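Local coordinates for lipid II:glycine glycyltransferase (PDB 6SNR), which probably transfers the first glycine of the pentaglycine cross-bridge from glycyl-tRNA to the lysine of lipid II in Staphylococcus aureus, at residues 39-44 and 94-99; 258-261 and 266-269; 321-326 and 331-336. All coordinates share one frame; numbering follows the deposited sequence.

Interaction 1 of 3, residues 39-44 and 94-99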
ATOM      1  N   TYR A  39     -11.933  -4.384 -21.030  1.00 18.21           N
ATOM      2  CA  TYR A  39     -13.284  -3.807 -20.922  1.00 18.29           C
ATOM      3  C   TYR A  39     -14.095  -4.537 -19.875  1.00 18.94           C
ATOM      4  O   TYR A  39     -13.938  -5.743 -19.664  1.00 18.84           O
ATOM      5  CB  TYR A  39     -14.035  -3.730 -22.265  1.00 18.37           C
ATOM      6  CG  TYR A  39     -14.300  -5.064 -22.984  1.00 17.72           C
ATOM      7  CD1 TYR A  39     -13.298  -5.647 -23.777  1.00 19.79           C
ATOM      8  CD2 TYR A  39     -15.542  -5.679 -22.941  1.00 18.51           C
ATOM      9  CE1 TYR A  39     -13.516  -6.856 -24.440  1.00 20.31           C
ATOM     10  CE2 TYR A  39     -15.771  -6.880 -23.617  1.00 19.07           C
ATOM     11  CZ  TYR A  39     -14.755  -7.440 -24.372  1.00 18.47           C
ATOM     12  OH  TYR A  39     -15.045  -8.657 -24.989  1.00 20.74           O
ATOM     13  N   ALA A  40     -14.993  -3.801 -19.214  1.00 16.87           N
ATOM     14  CA  ALA A  40     -15.656  -4.279 -18.043  1.00 16.61           C
ATOM     15  C   ALA A  40     -17.147  -4.530 -18.183  1.00 17.64           C
ATOM     16  O   ALA A  40     -17.861  -3.806 -18.936  1.00 17.94           O
ATOM     17  CB  ALA A  40     -15.405  -3.328 -16.853  1.00 19.66           C
ATOM     18  N   ARG A  41     -17.613  -5.479 -17.392  1.00 16.97           N
ATOM     19  CA  ARG A  41     -19.036  -5.766 -17.214  1.00 17.54           C
ATOM     20  C   ARG A  41     -19.254  -6.092 -15.775  1.00 17.74           C
ATOM     21  O   ARG A  41     -18.345  -6.576 -15.112  1.00 19.70           O
ATOM     22  CB  ARG A  41     -19.450  -6.938 -18.100  1.00 17.00           C
ATOM     23  CG  ARG A  41     -19.419  -6.598 -19.583  1.00 18.37           C
ATOM     24  CD  ARG A  41     -20.534  -5.635 -20.038  1.00 20.06           C
ATOM     25  NE  ARG A  41     -21.800  -6.209 -19.708  1.00 22.75           N
ATOM     26  CZ  ARG A  41     -22.420  -7.140 -20.446  1.00 24.47           C
ATOM     27  NH1 ARG A  41     -21.927  -7.540 -21.615  1.00 25.92           N
ATOM     28  NH2 ARG A  41     -23.553  -7.652 -20.013  1.00 26.48           N
ATOM     29  N   ARG A  42     -20.436  -5.806 -15.248  1.00 15.01           N
ATOM     30  CA  ARG A  42     -20.797  -6.130 -13.880  1.00 15.10           C
ATOM     31  C   ARG A  42     -21.983  -7.075 -13.809  1.00 15.33           C
ATOM     32  O   ARG A  42     -22.854  -7.085 -14.705  1.00 18.04           O
ATOM     33  CB  ARG A  42     -21.085  -4.843 -13.038  1.00 16.01           C
ATOM     34  CG  ARG A  42     -19.853  -3.982 -12.763  1.00 17.59           C
ATOM     35  CD  ARG A  42     -20.149  -3.022 -11.624  1.00 17.00           C
ATOM     36  NE  ARG A  42     -21.013  -1.895 -12.098  1.00 16.61           N
ATOM     37  CZ  ARG A  42     -22.308  -1.757 -11.799  1.00 17.20           C
ATOM     38  NH1 ARG A  42     -22.975  -2.677 -11.121  1.00 18.26           N
ATOM     39  NH2 ARG A  42     -22.979  -0.689 -12.261  1.00 19.38           N
ATOM     40  N   ILE A  43     -22.040  -7.813 -12.716  1.00 14.74           N
ATOM     41  CA  ILE A  43     -23.167  -8.680 -12.310  1.00 16.05           C
ATOM     42  C   ILE A  43     -23.456  -8.422 -10.837  1.00 17.91           C
ATOM     43  O   ILE A  43     -22.580  -8.048 -10.055  1.00 19.01           O
ATOM     44  CB  ILE A  43     -22.931 -10.185 -12.540  1.00 17.07           C
ATOM     45  CG1 ILE A  43     -21.638 -10.707 -11.851  1.00 17.91           C
ATOM     46  CG2 ILE A  43     -22.795 -10.448 -14.034  1.00 17.52           C
ATOM     47  CD1 ILE A  43     -21.350 -12.213 -11.990  1.00 18.61           C
ATOM     48  N   ALA A  44     -24.709  -8.632 -10.444  1.00 16.85           N
ATOM     49  CA  ALA A  44     -25.149  -8.553  -9.054  1.00 17.73           C
ATOM     50  C   ALA A  44     -26.290  -9.510  -8.891  1.00 18.82           C
ATOM     51  O   ALA A  44     -27.081  -9.681  -9.807  1.00 18.35           O
ATOM     52  CB  ALA A  44     -25.528  -7.137  -8.645  1.00 18.41           C
ATOM     53  N   LYS A  94     -21.245 -16.796 -16.670  1.00 18.45           N
ATOM     54  CA  LYS A  94     -21.189 -17.688 -17.827  1.00 18.64           C
ATOM     55  C   LYS A  94     -21.980 -17.112 -18.990  1.00 18.57           C
ATOM     56  O   LYS A  94     -21.543 -17.137 -20.085  1.00 19.49           O
ATOM     57  CB  LYS A  94     -21.746 -19.061 -17.467  1.00 20.81           C
ATOM     58  CG  LYS A  94     -20.795 -19.947 -16.686  1.00 22.28           C
ATOM     59  CD  LYS A  94     -21.488 -21.143 -16.077  1.00 23.45           C
ATOM     60  CE  LYS A  94     -22.100 -21.994 -17.181  1.00 26.63           C
ATOM     61  NZ  LYS A  94     -22.349 -23.326 -16.627  1.00 26.41           N
ATOM     62  N   GLU A  95     -23.146 -16.538 -18.708  1.00 20.98           N
ATOM     63  CA  GLU A  95     -23.929 -15.891 -19.785  1.00 22.01           C
ATOM     64  C   GLU A  95     -23.132 -14.791 -20.525  1.00 21.37           C
ATOM     65  O   GLU A  95     -23.052 -14.699 -21.766  1.00 20.33           O
ATOM     66  CB  GLU A  95     -25.212 -15.275 -19.219  1.00 24.31           C
ATOM     67  CG  GLU A  95     -26.227 -16.202 -18.612  1.00 30.22           C
ATOM     68  CD  GLU A  95     -27.615 -15.572 -18.460  1.00 36.07           C
ATOM     69  OE1 GLU A  95     -27.842 -14.434 -18.944  1.00 35.89           O
ATOM     70  OE2 GLU A  95     -28.480 -16.242 -17.854  1.00 41.67           O
ATOM     71  N   ILE A  96     -22.530 -13.889 -19.744  1.00 18.77           N
ATOM     72  CA  ILE A  96     -21.794 -12.795 -20.324  1.00 18.92           C
ATOM     73  C   ILE A  96     -20.544 -13.313 -21.056  1.00 19.08           C
ATOM     74  O   ILE A  96     -20.229 -12.925 -22.166  1.00 20.63           O
ATOM     75  CB  ILE A  96     -21.422 -11.793 -19.219  1.00 19.41           C
ATOM     76  CG1 ILE A  96     -22.664 -11.172 -18.625  1.00 20.71           C
ATOM     77  CG2 ILE A  96     -20.495 -10.714 -19.745  1.00 19.29           C
ATOM     78  CD1 ILE A  96     -22.393 -10.270 -17.440  1.00 20.21           C
ATOM     79  N   ALA A  97     -19.781 -14.180 -20.379  1.00 18.18           N
ATOM     80  CA  ALA A  97     -18.513 -14.653 -20.907  1.00 18.36           C
ATOM     81  C   ALA A  97     -18.672 -15.440 -22.216  1.00 19.24           C
ATOM     82  O   ALA A  97     -17.862 -15.314 -23.079  1.00 18.67           O
ATOM     83  CB  ALA A  97     -17.790 -15.486 -19.846  1.00 18.62           C
ATOM     84  N   LYS A  98     -19.725 -16.227 -22.334  1.00 21.10           N
ATOM     85  CA  LYS A  98     -19.944 -16.987 -23.568  1.00 21.89           C
ATOM     86  C   LYS A  98     -20.225 -16.016 -24.712  1.00 22.40           C
ATOM     87  O   LYS A  98     -19.720 -16.178 -25.826  1.00 22.63           O
ATOM     88  CB  LYS A  98     -21.069 -17.995 -23.373  1.00 25.58           C
ATOM     89  CG  LYS A  98     -20.669 -19.175 -22.517  1.00 29.55           C
ATOM     90  CD  LYS A  98     -21.906 -19.987 -22.147  1.00 34.22           C
ATOM     91  CE  LYS A  98     -21.566 -21.272 -21.432  1.00 39.32           C
ATOM     92  NZ  LYS A  98     -20.973 -22.311 -22.312  1.00 43.55           N
ATOM     93  N   ALA A  99     -21.007 -14.974 -24.423  1.00 21.26           N
ATOM     94  CA  ALA A  99     -21.278 -13.933 -25.415  1.00 21.80           C
ATOM     95  C   ALA A  99     -20.043 -13.151 -25.835  1.00 20.31           C
ATOM     96  O   ALA A  99     -20.001 -12.628 -26.941  1.00 21.40           O
ATOM     97  CB  ALA A  99     -22.365 -13.004 -24.902  1.00 21.40           C
TER

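Interaction 2 of 3, residues 258-261 and 266-269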
ATOM      1  N   GLN A 258      21.734  30.724  37.719  1.00 31.99           N
ATOM      2  CA  GLN A 258      21.029  31.251  38.878  1.00 36.29           C
ATOM      3  C   GLN A 258      21.092  30.291  40.066  1.00 35.77           C
ATOM      4  O   GLN A 258      21.220  30.737  41.199  1.00 36.61           O
ATOM      5  CB  GLN A 258      19.589  31.609  38.510  1.00 39.35           C
ATOM      6  CG  GLN A 258      19.497  32.847  37.631  1.00 44.17           C
ATOM      7  CD  GLN A 258      20.176  34.054  38.254  1.00 49.80           C
ATOM      8  OE1 GLN A 258      19.698  34.593  39.250  1.00 55.03           O
ATOM      9  NE2 GLN A 258      21.312  34.470  37.684  1.00 52.14           N
ATOM     10  N   LYS A 259      21.043  28.984  39.822  1.00 33.64           N
ATOM     11  CA  LYS A 259      21.246  28.007  40.912  1.00 35.08           C
ATOM     12  C   LYS A 259      22.674  28.050  41.463  1.00 31.56           C
ATOM     13  O   LYS A 259      22.900  27.982  42.679  1.00 33.05           O
ATOM     14  CB  LYS A 259      20.884  26.589  40.450  1.00 38.30           C
ATOM     15  CG  LYS A 259      19.390  26.389  40.219  1.00 44.51           C
ATOM     16  CD  LYS A 259      18.673  25.776  41.418  1.00 47.51           C
ATOM     17  CE  LYS A 259      18.447  24.277  41.233  1.00 50.49           C
ATOM     18  NZ  LYS A 259      17.358  23.978  40.251  1.00 49.85           N
ATOM     19  N   MET A 260      23.642  28.203  40.560  1.00 29.46           N
ATOM     20  CA  MET A 260      25.054  28.286  40.929  1.00 30.48           C
ATOM     21  C   MET A 260      25.368  29.434  41.894  1.00 33.15           C
ATOM     22  O   MET A 260      26.156  29.283  42.828  1.00 32.72           O
ATOM     23  CB  MET A 260      25.899  28.436  39.654  1.00 34.42           C
ATOM     24  CG  MET A 260      27.358  28.084  39.812  1.00 37.97           C
ATOM     25  SD  MET A 260      28.260  28.067  38.239  1.00 43.39           S
ATOM     26  CE  MET A 260      27.476  26.759  37.354  1.00 44.97           C
ATOM     27  N   GLU A 261      24.731  30.572  41.650  1.00 32.73           N
ATOM     28  CA  GLU A 261      24.956  31.798  42.402  1.00 36.55           C
ATOM     29  C   GLU A 261      24.231  31.775  43.747  1.00 37.83           C
ATOM     30  O   GLU A 261      24.628  32.490  44.675  1.00 40.19           O
ATOM     31  CB  GLU A 261      24.485  32.996  41.569  1.00 39.35           C
ATOM     32  CG  GLU A 261      25.366  33.243  40.353  1.00 43.55           C
ATOM     33  CD  GLU A 261      24.709  34.092  39.266  1.00 47.75           C
ATOM     34  OE1 GLU A 261      23.544  34.518  39.456  1.00 51.76           O
ATOM     35  OE2 GLU A 261      25.368  34.332  38.214  1.00 48.75           O
ATOM     36  N   GLN A 266      25.051  22.995  44.940  1.00 29.65           N
ATOM     37  CA  GLN A 266      24.690  22.604  43.589  1.00 32.15           C
ATOM     38  C   GLN A 266      25.629  23.172  42.530  1.00 28.52           C
ATOM     39  O   GLN A 266      25.420  22.905  41.325  1.00 24.79           O
ATOM     40  CB  GLN A 266      23.237  22.998  43.271  1.00 33.64           C
ATOM     41  CG  GLN A 266      22.206  22.261  44.136  1.00 40.15           C
ATOM     42  CD  GLN A 266      20.831  22.138  43.483  1.00 46.11           C
ATOM     43  OE1 GLN A 266      20.704  22.118  42.248  1.00 52.30           O
ATOM     44  NE2 GLN A 266      19.793  22.025  44.310  1.00 51.89           N
ATOM     45  N   ALA A 267      26.645  23.923  42.943  1.00 26.14           N
ATOM     46  CA  ALA A 267      27.455  24.684  41.975  1.00 28.20           C
ATOM     47  C   ALA A 267      28.247  23.795  41.028  1.00 28.04           C
ATOM     48  O   ALA A 267      28.353  24.099  39.843  1.00 27.07           O
ATOM     49  CB  ALA A 267      28.387  25.662  42.670  1.00 29.22           C
ATOM     50  N   LYS A 268      28.823  22.710  41.539  1.00 27.08           N
ATOM     51  CA  LYS A 268      29.633  21.822  40.701  1.00 25.88           C
ATOM     52  C   LYS A 268      28.752  21.173  39.620  1.00 25.85           C
ATOM     53  O   LYS A 268      29.102  21.124  38.429  1.00 26.30           O
ATOM     54  CB  LYS A 268      30.296  20.769  41.593  1.00 28.74           C
ATOM     55  CG  LYS A 268      31.548  20.133  41.078  1.00 34.20           C
ATOM     56  CD  LYS A 268      32.095  19.122  42.095  1.00 33.88           C
ATOM     57  CE  LYS A 268      32.813  19.776  43.274  1.00 34.31           C
ATOM     58  NZ  LYS A 268      33.641  18.788  44.057  1.00 33.61           N
ATOM     59  N   LYS A 269      27.575  20.701  40.019  1.00 25.18           N
ATOM     60  CA  LYS A 269      26.593  20.145  39.079  1.00 21.80           C
ATOM     61  C   LYS A 269      26.091  21.150  38.020  1.00 23.73           C
ATOM     62  O   LYS A 269      25.934  20.830  36.841  1.00 23.11           O
ATOM     63  CB  LYS A 269      25.358  19.630  39.838  1.00 24.64           C
TER

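Interaction 3 of 3, residues 321-326 and 331-336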
ATOM      1  N   GLY A 321       6.227   2.660  -3.887  1.00 22.13           N
ATOM      2  CA  GLY A 321       7.077   3.611  -3.147  1.00 20.01           C
ATOM      3  C   GLY A 321       8.411   3.845  -3.837  1.00 20.40           C
ATOM      4  O   GLY A 321       8.861   2.989  -4.608  1.00 23.85           O
ATOM      5  N   ALA A 322       9.019   4.999  -3.594  1.00 21.54           N
ATOM      6  CA  ALA A 322      10.282   5.369  -4.268  1.00 25.05           C
ATOM      7  C   ALA A 322      11.074   6.250  -3.352  1.00 25.27           C
ATOM      8  O   ALA A 322      10.497   6.940  -2.503  1.00 23.04           O
ATOM      9  CB  ALA A 322      10.025   6.069  -5.600  1.00 24.47           C
ATOM     10  N   SER A 323      12.403   6.242  -3.502  1.00 26.12           N
ATOM     11  CA  SER A 323      13.217   7.155  -2.707  1.00 24.31           C
ATOM     12  C   SER A 323      14.532   7.438  -3.409  1.00 27.13           C
ATOM     13  O   SER A 323      14.989   6.606  -4.199  1.00 27.31           O
ATOM     14  CB  SER A 323      13.477   6.574  -1.306  1.00 27.02           C
ATOM     15  OG  SER A 323      14.133   5.317  -1.375  1.00 28.34           O
ATOM     16  N   SER A 324      15.096   8.606  -3.106  1.00 26.34           N
ATOM     17  CA  SER A 324      16.335   9.071  -3.747  1.00 29.28           C
ATOM     18  C   SER A 324      17.541   8.509  -3.035  1.00 30.89           C
ATOM     19  O   SER A 324      17.422   7.873  -2.003  1.00 29.98           O
ATOM     20  CB  SER A 324      16.427  10.590  -3.744  1.00 31.00           C
ATOM     21  OG  SER A 324      16.608  11.097  -2.439  1.00 32.15           O
ATOM     22  N   ASN A 325      18.709   8.738  -3.630  1.00 31.89           N
ATOM     23  CA  ASN A 325      19.976   8.317  -3.046  1.00 36.16           C
ATOM     24  C   ASN A 325      20.536   9.306  -2.014  1.00 35.73           C
ATOM     25  O   ASN A 325      21.556   9.023  -1.375  1.00 38.75           O
ATOM     26  CB  ASN A 325      21.010   8.109  -4.177  1.00 37.80           C
ATOM     27  CG  ASN A 325      20.623   6.998  -5.145  1.00 39.26           C
ATOM     28  OD1 ASN A 325      20.649   7.182  -6.359  1.00 39.67           O
ATOM     29  ND2 ASN A 325      20.333   5.823  -4.618  1.00 41.36           N
ATOM     30  N   GLU A 326      19.887  10.452  -1.831  1.00 34.10           N
ATOM     31  CA  GLU A 326      20.409  11.485  -0.933  1.00 37.11           C
ATOM     32  C   GLU A 326      19.728  11.530   0.436  1.00 35.08           C
ATOM     33  O   GLU A 326      18.569  11.146   0.587  1.00 31.81           O
ATOM     34  CB  GLU A 326      20.254  12.850  -1.569  1.00 38.98           C
ATOM     35  CG  GLU A 326      20.946  13.020  -2.901  1.00 44.51           C
ATOM     36  CD  GLU A 326      20.676  14.397  -3.448  1.00 47.87           C
ATOM     37  OE1 GLU A 326      19.884  14.503  -4.402  1.00 54.72           O
ATOM     38  OE2 GLU A 326      21.221  15.370  -2.884  1.00 52.14           O
ATOM     39  N   LEU A 331      16.168   8.909   7.278  1.00 22.89           N
ATOM     40  CA  LEU A 331      15.206   7.779   7.295  1.00 22.56           C
ATOM     41  C   LEU A 331      13.828   8.177   6.772  1.00 21.59           C
ATOM     42  O   LEU A 331      12.806   7.903   7.410  1.00 21.53           O
ATOM     43  CB  LEU A 331      15.105   7.175   8.688  1.00 23.84           C
ATOM     44  CG  LEU A 331      16.489   6.768   9.247  1.00 27.33           C
ATOM     45  CD1 LEU A 331      16.420   6.662  10.758  1.00 29.49           C
ATOM     46  CD2 LEU A 331      16.960   5.477   8.597  1.00 29.09           C
ATOM     47  N   PRO A 332      13.783   8.824   5.598  1.00 20.87           N
ATOM     48  CA  PRO A 332      12.495   9.294   5.065  1.00 20.44           C
ATOM     49  C   PRO A 332      11.452   8.201   4.820  1.00 18.56           C
ATOM     50  O   PRO A 332      10.286   8.463   5.103  1.00 20.70           O
ATOM     51  CB  PRO A 332      12.885  10.004   3.782  1.00 21.56           C
ATOM     52  CG  PRO A 332      14.072   9.250   3.323  1.00 20.63           C
ATOM     53  CD  PRO A 332      14.856   8.969   4.598  1.00 22.10           C
ATOM     54  N   ASN A 333      11.858   7.029   4.338  1.00 21.54           N
ATOM     55  CA  ASN A 333      10.897   5.916   4.095  1.00 21.08           C
ATOM     56  C   ASN A 333      10.238   5.448   5.382  1.00 21.66           C
ATOM     57  O   ASN A 333       9.061   5.114   5.403  1.00 19.80           O
ATOM     58  CB  ASN A 333      11.592   4.740   3.407  1.00 23.27           C
ATOM     59  CG  ASN A 333      12.107   5.100   2.011  1.00 28.65           C
ATOM     60  OD1 ASN A 333      13.272   4.903   1.679  1.00 36.42           O
ATOM     61  ND2 ASN A 333      11.232   5.622   1.194  1.00 28.45           N
ATOM     62  N   HIS A 334      10.976   5.452   6.495  1.00 19.21           N
ATOM     63  CA  HIS A 334      10.403   5.030   7.777  1.00 18.20           C
ATOM     64  C   HIS A 334       9.400   6.029   8.308  1.00 18.40           C
ATOM     65  O   HIS A 334       8.338   5.643   8.838  1.00 19.47           O
ATOM     66  CB  HIS A 334      11.536   4.847   8.824  1.00 18.91           C
ATOM     67  CG  HIS A 334      12.505   3.776   8.464  1.00 19.11           C
ATOM     68  ND1 HIS A 334      13.480   3.947   7.505  1.00 21.50           N
ATOM     69  CD2 HIS A 334      12.644   2.511   8.910  1.00 21.09           C
ATOM     70  CE1 HIS A 334      14.178   2.837   7.393  1.00 21.83           C
ATOM     71  NE2 HIS A 334      13.689   1.953   8.241  1.00 22.74           N
ATOM     72  N   HIS A 335       9.694   7.321   8.122  1.00 18.40           N
ATOM     73  CA  HIS A 335       8.764   8.374   8.467  1.00 17.58           C
ATOM     74  C   HIS A 335       7.478   8.256   7.631  1.00 19.33           C
ATOM     75  O   HIS A 335       6.360   8.252   8.172  1.00 18.55           O
ATOM     76  CB  HIS A 335       9.425   9.748   8.250  1.00 18.73           C
ATOM     77  CG  HIS A 335       8.739  10.850   8.967  1.00 20.29           C
ATOM     78  ND1 HIS A 335       9.106  12.181   8.835  1.00 21.38           N
ATOM     79  CD2 HIS A 335       7.675  10.838   9.788  1.00 21.12           C
ATOM     80  CE1 HIS A 335       8.289  12.928   9.540  1.00 23.27           C
ATOM     81  NE2 HIS A 335       7.420  12.139  10.141  1.00 22.70           N
ATOM     82  N   MET A 336       7.707   8.085   6.325  1.00 19.02           N
ATOM     83  CA  MET A 336       6.616   7.892   5.340  1.00 19.59           C
ATOM     84  C   MET A 336       5.671   6.736   5.683  1.00 18.41           C
ATOM     85  O   MET A 336       4.427   6.949   5.773  1.00 18.47           O
ATOM     86  CB  MET A 336       7.181   7.665   3.933  1.00 19.63           C
ATOM     87  CG  MET A 336       6.186   8.032   2.837  1.00 21.09           C
ATOM     88  SD  MET A 336       6.996   7.908   1.230  1.00 22.41           S
ATOM     89  CE  MET A 336       7.516   6.239   1.079  1.00 23.48           C
TER

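Interaction 1 of 3, residues 39-44 and 94-99
Ile96 overlaps the guanidinium group of Arg41 with its CG2 methyl, which stands 3.9 Å above the plane and is offset toward the rim of the group. The other branch of the same isoleucine runs past the guanidinium, so that CD1 comes within 3.8 Å of Arg41 NH2. The chain of Arg41 is bent at chi2, -71°, and again at chi3, which brings the guanidinium alongside Ile96. Arginine suits this outer margin of the contact: its flat end can lie against hydrocarbon, while its side chain also touches Glu100.

Deeper in, Ile96 CD1 meets Ile43 CG2 at 3.4 Å, closer than two methyl groups usually sit, a tight apolar fit. Ile43 holds CG1 between its backbone N and carbonyl carbon (chi1 55°), which puts CG2 anti to the carbonyl carbon, turned to Ile96. A branched aliphatic side chain is apt at both positions: Ile96 uses both branches, CG2 on the guanidinium and CD1 on Ile43, while Ile43 meets it with CG2. Ile96 gives up 91 Å² of surface here, much more than either partner. The contact is apolar, with a charged margin, and Arg42, whose CA-CB bond points away, hydrogen-bonds through its guanidinium to Asn8 OD1 and the backbone O of Ile6 instead.

The segment axes pass 10.1 Å apart and run nearly antiparallel, at 157°. Strand 39-47 is paired with strand 50-61, whose Phe59 also touches Ile96, and Ile43 reaches Leu89, Ser92 and Ala93 one or two turns earlier in the helix. Helix 83-99 makes the beta-alpha-beta crossover between the parallel strands 68-78 and 102-107, and Ala97 packs on Ala102 and Ile105 of the latter.

Interaction 2 of 3, residues 258-261 and 266-269
The carboxamide of Gln266 is met by Lys259 not squarely over a face but obliquely, CE lying off the amide plane and displaced toward the oxygen. CE is 3.3 Å from Gln266 OE1, whereas Gln266 NE2 is farther from that methylene, at 4.0 Å. The lysine comes round to this place through a strongly bent chain, with chi2 at -96° and chi3 at -100°, both away from the usual staggered values. Its ammonium group has another flat partner, the ring of Trp256, with which it makes a cation-pi interaction.

On the neighbouring side of the hairpin Met260 and Ala267 carry the apolar half of the contact. Their CA atoms are only 4.5 Å apart, a closeness that suits alanine, whose side chain is a single methyl. Met260 CG lies 3.9 Å from Ala267 CB. The methionine chain then turns at its last torsion, chi3 -64°, and brings CE to 3.7 Å from Ala267 O. Long and flexible, methionine can reach further along the partner helix as well, touching Ala270, Gln271 and Ile274.

These residues stand at the closed tip of the antiparallel pair of helices 235-262 and 267-297, the long coiled-coil arm found in Fem transferases, which has been compared with the tRNA-binding arm of seryl-tRNA synthetase; a role in tRNA binding is inferred from that likeness.

Chemically, the two helix ends are held by van der Waals contact and weak polar attraction, with neither a salt bridge nor a hydrogen bond between them. The methylene next to a lysine nitrogen is probably somewhat polarised by the charge, which would make its approach to the amide oxygen mildly favourable at the solvent-facing tip.

Interaction 3 of 3, residues 321-326 and 331-336
Asn333 and Ser323 have the most surface buried here, 38 and 37 Å², and they meet through small polar side chains. The carboxamide of Asn333 faces the serine methylene with its outer end: Ser323 CB is 3.4 Å from Asn333 OD1 and almost as near, at 3.5 Å, to Asn333 ND2. Ser323 OG stands 3.2 Å from Asn333 OD1, a long, weak hydrogen bond, and not a settled one, because the hydroxyl proton has another acceptor within reach. With chi1 at 59°, OG lies between the backbone N and carbonyl carbon of its own residue, and that turn puts it beside the amide oxygen. Short polar residues suit the place, because strand and helix have their nearest CA atoms 7.3 Å apart.

The two segments belong to a beta-alpha-beta unit, in which strand 315-323 leads through helix 332-347 to the parallel strand 351-356; Leu331 is the N-cap of that helix. Asn333 thus sits in the first turn, over the end of the strand, and also touches Ser305 of the adjoining strand 302-312.

Met336, one turn on, loses 19 Å² to the strand, its CE lying near the backbone of Gly321 and Ala322 without close contact, and packs on Ser305, Ala307 and Val231. From helix 189-202, Thr199 OG1 bonds to Ser323 N and Arg202 NH1 to Ser323 O.

How the interactions relate
From the N terminus, interaction 1 comes first: strand 39-47 is followed by strands 50-61 and 68-78 before helix 83-99 returns to lie against it, closing a loop of 49 residues and laying the helix on the first sheet. Interaction 2 then closes a tight turn at the tip of the arm formed by helices 235-262 and 267-297. Interaction 3 closes another short connection, from strand 315-323 to helix 332-347, beside the second sheet. The three are in series, with none nested or crossed. Interactions 1 and 2 have centres about 83 Å apart on opposite sides of the chain's centre, while the centre of interaction 3 lies about 45 Å from that of interaction 2 and on its side.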